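Local coordinates for putative rhamnosidase (Streptomyces avermitilis, PDB 3W5M), which hydrolyses terminal non-reducing alpha-L-rhamnose residues from alpha-L-rhamnosides, including citrus flavonoids and gum arabic, and carries a calcium-dependent rhamnose-binding module, at residues Q620-F624 against A651-S657; A928-G932 against V944-R948. Numbering follows the deposited sequence.

Both contacts involve the catalytic (alpha/alpha)6-barrel, but at different places. Interaction 1 is buried: it packs the ends of helices 607-622 and 641-654 through side chains: a glutamine amide, an aromatic ring, a thioether and small residues. Interaction 2 is partly buried and lies farther from the centre of the chain, where helix 923-929 hands over to the C-terminal beta-sandwich; there the backbone does most of the work, through a hydrogen bond, CA-H...O contacts and a bridging water. No helix is common to the two. Their centres are 21 Å apart, yet they touch where Tyr653 OH of interaction 1 packs 3.7 Å from Ala928 CB of interaction 2.

Interaction 1. Residues Q620-F624 against A651-S657; sequences QRGNF and AAYTMES
Two successive helices of the (alpha/alpha)6-barrel meet at their C-terminal ends. Helix 607-622 finishes with a hydrogen bond of 3.0 Å from Asn623 N to Gln620 O, after which Phe624 leaves the helix with phi/psi of -112/64. Helix 641-654 closes with Met655 N to Ala651 O at 3.1 Å, and Met655 itself (-136/155) leaves helical geometry. The nearest CA pairs are Gln620-Ala651 at 6.8 Å, Arg621-Met655 at 8.4 Å and Phe624-Ser657 at 9.1 Å.

The Phe624 ring (chi1 -94°) brings CZ to 3.9 Å from Ala651 CB, while Ser657 OG lies 3.6 Å from Phe624 CE2 at the ring edge. Met655 (chi1 m, chi2 t, chi3 p) makes an oblique Met-aromatic contact, SD 5.4 Å from the Phe624 ring centroid and 44° off its normal. Phe660 stacks on the same ring.

Among polar groups, the extended Gln620 (chi1 and chi2 t) has 87 Å² covered by 651-657; the two terminal atoms of its amide lie 3.0 Å from Ala651 O and 2.6 Å from Thr654 OG1.

The loop joining these helices carries Asp630, Arg634, Asp635 and Glu636, which bind rhamnose, and Phe624 is about 9 Å, side chain to side chain, from Asp643, which also binds it. No charged pair crosses the contact: a buried amide among polar atoms of 651-657 sits beside a ring that meets a methyl group and a thioether.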
loop_
_atom_site.group_PDB
_atom_site.type_symbol
_atom_site.label_atom_id
_atom_site.label_comp_id
_atom_site.label_asym_id
_atom_site.label_seq_id
_atom_site.Cartn_x
_atom_site.Cartn_y
_atom_site.Cartn_z
ATOM N N GLN A 620 -0.224 10.033 2.856
ATOM C CA GLN A 620 -1.336 9.220 2.371
ATOM C C GLN A 620 -0.913 8.495 1.086
ATOM O O GLN A 620 -1.025 7.272 0.971
ATOM C CB GLN A 620 -2.555 10.074 2.070
ATOM C CG GLN A 620 -3.713 9.281 1.474
ATOM C CD GLN A 620 -4.917 10.151 1.168
ATOM O OE1 GLN A 620 -6.014 9.652 0.849
ATOM N NE2 GLN A 620 -4.717 11.447 1.211
ATOM N N ARG A 621 -0.411 9.246 0.134
ATOM C CA ARG A 621 -0.115 8.625 -1.169
ATOM C C ARG A 621 0.980 7.569 -1.060
ATOM O O ARG A 621 0.951 6.548 -1.772
ATOM C CB ARG A 621 0.178 9.680 -2.237
ATOM C CG ARG A 621 1.604 10.197 -2.275
ATOM C CD ARG A 621 1.709 11.302 -3.303
ATOM N NE ARG A 621 1.284 12.592 -2.747
ATOM C CZ ARG A 621 1.300 13.751 -3.410
ATOM N NH1 ARG A 621 1.688 13.803 -4.686
ATOM N NH2 ARG A 621 0.922 14.875 -2.799
ATOM N N GLY A 622 1.929 7.783 -0.157
ATOM C CA GLY A 622 3.017 6.824 0.021
ATOM C C GLY A 622 2.536 5.476 0.533
ATOM O O GLY A 622 3.160 4.429 0.308
ATOM N N ASN A 623 1.413 5.504 1.244
ATOM C CA ASN A 623 0.893 4.282 1.832
ATOM C C ASN A 623 -0.390 3.771 1.185
ATOM O O ASN A 623 -1.110 2.929 1.779
ATOM C CB ASN A 623 0.628 4.548 3.313
ATOM C CG ASN A 623 1.902 4.560 4.118
ATOM O OD1 ASN A 623 2.487 3.511 4.361
ATOM N ND2 ASN A 623 2.357 5.750 4.503
ATOM N N PHE A 624 -0.723 4.300 0.014
ATOM C CA PHE A 624 -1.918 3.848 -0.702
ATOM C C PHE A 624 -1.423 3.109 -1.959
ATOM O O PHE A 624 -1.661 3.541 -3.074
ATOM C CB PHE A 624 -2.817 5.034 -1.049
ATOM C CG PHE A 624 -3.906 5.302 -0.030
ATOM C CD1 PHE A 624 -3.679 5.102 1.333
ATOM C CD2 PHE A 624 -5.162 5.786 -0.445
ATOM C CE1 PHE A 624 -4.684 5.361 2.271
ATOM C CE2 PHE A 624 -6.157 6.040 0.482
ATOM C CZ PHE A 624 -5.917 5.838 1.838
ATOM N N ALA A 651 -8.259 10.853 4.771
ATOM C CA ALA A 651 -7.964 10.242 3.460
ATOM C C ALA A 651 -9.065 10.521 2.456
ATOM O O ALA A 651 -8.784 10.791 1.287
ATOM C CB ALA A 651 -7.795 8.733 3.611
ATOM N N ALA A 652 -10.319 10.467 2.917
ATOM C CA ALA A 652 -11.472 10.718 2.038
ATOM C C ALA A 652 -11.688 12.186 1.649
ATOM O O ALA A 652 -12.514 12.471 0.763
ATOM C CB ALA A 652 -12.750 10.136 2.638
ATOM N N TYR A 653 -10.987 13.125 2.303
ATOM C CA TYR A 653 -10.919 14.483 1.784
ATOM C C TYR A 653 -9.872 14.572 0.667
ATOM O O TYR A 653 -10.128 15.138 -0.408
ATOM C CB TYR A 653 -10.517 15.466 2.892
ATOM C CG TYR A 653 -11.619 16.018 3.793
ATOM C CD1 TYR A 653 -12.406 17.109 3.393
ATOM C CD2 TYR A 653 -11.806 15.520 5.064
ATOM C CE1 TYR A 653 -13.390 17.648 4.240
ATOM C CE2 TYR A 653 -12.783 16.057 5.918
ATOM C CZ TYR A 653 -13.562 17.124 5.498
ATOM O OH TYR A 653 -14.524 17.663 6.364
ATOM N N THR A 654 -8.691 14.023 0.918
ATOM C CA THR A 654 -7.541 14.393 0.096
ATOM C C THR A 654 -7.359 13.598 -1.198
ATOM O O THR A 654 -6.803 14.132 -2.140
ATOM C CB THR A 654 -6.259 14.410 0.906
ATOM O OG1 THR A 654 -6.322 13.331 1.826
ATOM C CG2 THR A 654 -6.163 15.731 1.710
ATOM N N MET A 655 -7.827 12.350 -1.250
ATOM C CA MET A 655 -7.855 11.595 -2.519
ATOM C C MET A 655 -9.197 10.899 -2.634
ATOM O O MET A 655 -9.865 10.646 -1.617
ATOM C CB MET A 655 -6.785 10.512 -2.542
ATOM C CG MET A 655 -5.370 11.028 -2.469
ATOM S SD MET A 655 -4.129 9.718 -2.421
ATOM C CE MET A 655 -4.120 9.093 -4.115
ATOM N N GLU A 656 -9.607 10.621 -3.862
ATOM C CA GLU A 656 -10.750 9.742 -4.072
ATOM C C GLU A 656 -10.355 8.369 -3.514
ATOM O O GLU A 656 -9.530 7.663 -4.076
ATOM C CB GLU A 656 -11.155 9.673 -5.544
ATOM C CG GLU A 656 -12.385 8.775 -5.772
ATOM C CD GLU A 656 -12.029 7.332 -6.123
ATOM O OE1 GLU A 656 -11.398 7.113 -7.181
ATOM O OE2 GLU A 656 -12.386 6.387 -5.354
ATOM N N SER A 657 -10.924 8.026 -2.361
ATOM C CA SER A 657 -10.515 6.846 -1.610
ATOM C C SER A 657 -11.591 5.766 -1.617
ATOM O O SER A 657 -11.395 4.699 -1.030
ATOM C CB SER A 657 -10.154 7.236 -0.151
ATOM O OG SER A 657 -9.026 8.111 -0.143
#

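Interaction 2. Residues A928-G932 against V944-R948; sequences ANIAG and VIRPR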
loop_
_atom_site.group_PDB
_atom_site.type_symbol
_atom_site.label_atom_id
_atom_site.label_comp_id
_atom_site.label_asym_id
_atom_site.label_seq_id
_atom_site.Cartn_x
_atom_site.Cartn_y
_atom_site.Cartn_z
ATOM N N ALA A 928 -12.303 20.800 7.682
ATOM C CA ALA A 928 -13.641 21.101 8.215
ATOM C C ALA A 928 -13.739 22.496 8.840
ATOM O O ALA A 928 -14.772 23.145 8.723
ATOM C CB ALA A 928 -14.084 20.028 9.200
ATOM N N ASN A 929 -12.646 22.978 9.434
ATOM C CA ASN A 929 -12.684 24.203 10.269
ATOM C C ASN A 929 -11.917 25.406 9.752
ATOM O O ASN A 929 -12.343 26.553 9.951
ATOM C CB ASN A 929 -12.232 23.870 11.673
ATOM C CG ASN A 929 -13.084 22.802 12.313
ATOM O OD1 ASN A 929 -12.647 21.669 12.490
ATOM N ND2 ASN A 929 -14.315 23.149 12.654
ATOM N N ILE A 930 -10.802 25.176 9.064
ATOM C CA ILE A 930 -10.084 26.292 8.482
ATOM C C ILE A 930 -10.641 26.526 7.095
ATOM O O ILE A 930 -11.012 27.648 6.745
ATOM C CB ILE A 930 -8.537 26.086 8.469
ATOM C CG1 ILE A 930 -8.039 25.821 9.892
ATOM C CG2 ILE A 930 -7.851 27.283 7.790
ATOM C CD1 ILE A 930 -6.581 25.397 10.023
ATOM N N ALA A 931 -10.719 25.458 6.294
ATOM C CA ALA A 931 -11.353 25.568 4.983
ATOM C C ALA A 931 -12.891 25.681 5.134
ATOM O O ALA A 931 -13.551 26.302 4.323
ATOM C CB ALA A 931 -10.956 24.386 4.104
ATOM N N GLY A 932 -13.442 25.102 6.192
ATOM C CA GLY A 932 -14.879 25.211 6.431
ATOM C C GLY A 932 -15.709 24.389 5.456
ATOM O O GLY A 932 -16.714 24.874 4.924
ATOM N N VAL A 944 -21.863 21.772 5.260
ATOM C CA VAL A 944 -21.757 22.795 6.306
ATOM C C VAL A 944 -20.485 23.602 6.056
ATOM O O VAL A 944 -19.372 23.044 6.031
ATOM C CB VAL A 944 -21.729 22.196 7.721
ATOM C CG1 VAL A 944 -21.587 23.300 8.760
ATOM C CG2 VAL A 944 -22.961 21.349 7.997
ATOM N N ILE A 945 -20.668 24.900 5.819
ATOM C CA ILE A 945 -19.585 25.842 5.592
ATOM C C ILE A 945 -19.428 26.725 6.820
ATOM O O ILE A 945 -20.131 27.741 6.988
ATOM C CB ILE A 945 -19.806 26.646 4.299
ATOM C CG1 ILE A 945 -19.888 25.653 3.121
ATOM C CG2 ILE A 945 -18.730 27.696 4.124
ATOM C CD1 ILE A 945 -20.162 26.258 1.765
ATOM N N ARG A 946 -18.488 26.327 7.669
ATOM C CA ARG A 946 -18.291 26.957 8.969
ATOM C C ARG A 946 -16.785 27.196 9.228
ATOM O O ARG A 946 -16.182 26.502 10.052
ATOM C CB ARG A 946 -18.944 26.102 10.057
ATOM C CG ARG A 946 -18.952 26.768 11.421
ATOM C CD ARG A 946 -19.728 25.991 12.465
ATOM N NE ARG A 946 -19.840 26.827 13.655
ATOM C CZ ARG A 946 -20.507 26.517 14.761
ATOM N NH1 ARG A 946 -21.146 25.357 14.870
ATOM N NH2 ARG A 946 -20.521 27.386 15.767
ATOM N N PRO A 947 -16.179 28.147 8.482
ATOM C CA PRO A 947 -14.793 28.524 8.751
ATOM C C PRO A 947 -14.717 29.194 10.121
ATOM O O PRO A 947 -15.559 30.048 10.441
ATOM C CB PRO A 947 -14.473 29.531 7.641
ATOM C CG PRO A 947 -15.799 30.030 7.156
ATOM C CD PRO A 947 -16.716 28.861 7.306
ATOM N N ARG A 948 -13.742 28.786 10.928
ATOM C CA ARG A 948 -13.533 29.399 12.219
ATOM C C ARG A 948 -12.142 30.012 12.284
ATOM O O ARG A 948 -11.208 29.338 12.721
ATOM C CB ARG A 948 -13.701 28.360 13.325
ATOM C CG ARG A 948 -15.041 27.648 13.337
ATOM C CD ARG A 948 -14.883 26.337 14.056
ATOM N NE ARG A 948 -16.139 25.693 14.443
ATOM C CZ ARG A 948 -16.793 25.946 15.573
ATOM N NH1 ARG A 948 -16.338 26.864 16.412
ATOM N NH2 ARG A 948 -17.899 25.285 15.865
HETATM O O HOH W 1 -17.377 23.281 7.983
#
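This is a backbone-led junction between the end of helix 923-929, in the catalytic barrel, and the segment leaving strand 942-945 of the C-terminal beta-sandwich. Its one direct hydrogen bond runs from Arg948 N to Asn929 O at 2.8 Å and is nearly straight (169°). The same Asn929 O receives a CA-H...O contact from Pro947 CA at 3.4 Å, and Gly932 O takes another from Ile945 CA at 3.1 Å. Gly932 is where the chain turns out of the helix, with left-handed phi/psi of 72/45, and its CA packs 3.8 Å from Pro947 N; a CB there would clash with that nitrogen. Beyond it, the chain enters the sheet in which 934-935 and 942-945 pair antiparallel, so the helix end and the strand exit are brought together across this hairpin. A water completes the seam, donating to Ala928 O (2.7 Å) and Val944 O (2.8 Å) and accepting from Arg946 N (3.3 Å). The Arg946 side chain leads away to a salt bridge with Asp1014, while Ile930 packs against helix 867-875.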